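Local coordinates for hypothetical protein PH0495 (Pyrococcus horikoshii, PDB 1X3L) that catalyses the ATP-dependent phosphorylation of D-glycerate to 2-phosphoglycerate, with magnesium as the preferred metal cofactor, at residues A[308-311]-A[315-318]. Numbering follows the deposited sequence.
Sequences VQEI and GRPF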
# COMPACT_ATOMS: atom_id res chain seq x y z
N VAL A 308 -24.58 11.19 -5.33
CA VAL A 308 -25.61 10.16 -5.24
C VAL A 308 -26.98 10.80 -5.35
O VAL A 308 -27.88 10.24 -5.97
CB VAL A 308 -25.51 9.38 -3.91
CG1 VAL A 308 -26.78 8.54 -3.70
CG2 VAL A 308 -24.30 8.47 -3.94
N GLN A 309 -27.15 11.98 -4.76
CA GLN A 309 -28.41 12.71 -4.82
C GLN A 309 -28.78 13.05 -6.26
O GLN A 309 -29.91 12.84 -6.70
CB GLN A 309 -28.33 14.03 -4.05
CG GLN A 309 -28.47 13.96 -2.56
CD GLN A 309 -28.53 15.34 -1.94
OE1 GLN A 309 -27.56 16.10 -1.98
NE2 GLN A 309 -29.68 15.69 -1.38
N GLU A 310 -27.82 13.61 -6.99
CA GLU A 310 -28.01 14.01 -8.38
C GLU A 310 -28.41 12.82 -9.24
O GLU A 310 -29.32 12.92 -10.07
CB GLU A 310 -26.73 14.65 -8.91
CG GLU A 310 -26.88 15.49 -10.17
CD GLU A 310 -27.67 16.78 -9.94
OE1 GLU A 310 -27.78 17.23 -8.77
OE2 GLU A 310 -28.16 17.35 -10.93
N ILE A 311 -27.74 11.69 -9.04
CA ILE A 311 -28.01 10.47 -9.80
C ILE A 311 -29.43 9.96 -9.56
O ILE A 311 -30.17 9.66 -10.50
CB ILE A 311 -26.98 9.36 -9.43
CG1 ILE A 311 -25.59 9.75 -9.96
CG2 ILE A 311 -27.42 8.00 -9.99
CD1 ILE A 311 -24.49 8.77 -9.60
N GLY A 315 -30.76 11.41 -12.76
CA GLY A 315 -30.11 10.48 -13.66
C GLY A 315 -28.82 11.00 -14.28
O GLY A 315 -28.47 10.61 -15.38
N ARG A 316 -28.13 11.89 -13.57
CA ARG A 316 -26.87 12.45 -14.04
C ARG A 316 -25.96 12.59 -12.81
O ARG A 316 -26.45 12.78 -11.70
CB ARG A 316 -27.09 13.82 -14.72
CG ARG A 316 -27.57 14.92 -13.79
CD ARG A 316 -28.11 16.15 -14.56
NE ARG A 316 -28.39 17.25 -13.64
CZ ARG A 316 -29.00 18.38 -13.95
NH1 ARG A 316 -29.43 18.62 -15.19
NH2 ARG A 316 -29.19 19.30 -13.01
N PRO A 317 -24.63 12.50 -13.00
CA PRO A 317 -23.91 12.28 -14.25
C PRO A 317 -24.13 10.91 -14.90
O PRO A 317 -23.76 10.72 -16.06
CB PRO A 317 -22.45 12.50 -13.84
CG PRO A 317 -22.43 11.99 -12.45
CD PRO A 317 -23.70 12.57 -11.86
N PHE A 318 -24.72 9.98 -14.16
CA PHE A 318 -25.00 8.63 -14.67
C PHE A 318 -26.43 8.23 -14.34
O PHE A 318 -27.00 8.71 -13.36
CB PHE A 318 -24.06 7.59 -14.04
CG PHE A 318 -22.62 7.98 -14.04
CD1 PHE A 318 -21.97 8.26 -12.84
CD2 PHE A 318 -21.90 8.05 -15.23
CE1 PHE A 318 -20.61 8.60 -12.83
CE2 PHE A 318 -20.55 8.39 -15.23
CZ PHE A 318 -19.90 8.67 -14.02
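Glu310 and Arg316 form a salt bridge in which a single carboxylate oxygen takes both hydrogen bonds. Glu310 OE2 accepts from Arg316 NE over 2.7 Å at an N-H...O angle of 156°, through its anti lone pair. Arg316 NH2 reaches the same Glu310 OE2 at 3.0 Å but is more bent, at 135°. The side-on grip is flat, for the carboxylate and guanidinium planes lie only 9° apart. Glu310 leaves its backbone with CG anti to N, then the chain bends at chi2, about CB-CG, which brings OE2 to the edge of the guanidinium; the Arg316 chain runs extended from CG to NE to meet it. The same oxygen also has a long, weak ion pair with Arg314. With an alanine in place of Glu310, the NE and NH2 of Arg316 would probably lose their shared acceptor, leaving the guanidinium freer to swing and the two arginines close together without the carboxylate's negative charge. The backbone has its own bond: Gly315 N donates to Ile311 O at 2.9 Å, the i+4 to i spacing of a last helical turn, although the donor sits above the carbonyl plane. Gly315 then departs from helical geometry with positive phi, so the contact lies at the C-terminal end of helix 297-314, where the chain enters the surface loop before strand 322-328. Arg316 O faces Ile311 N at 3.2 Å, yet the angle is too poor for a hydrogen bond; the carbonyl also lies near Ile311 CA, a weak CA-H...O contact at best. A cis peptide precedes Pro317, whose CD rests 3.9 Å from Ile311 CG1. Farther along, Ile311 CD1 abuts the edge of the Phe318 ring at CD1, and both side chains also touch Leu324 of the following strand, while the ring of Phe318 stacks with Tyr287.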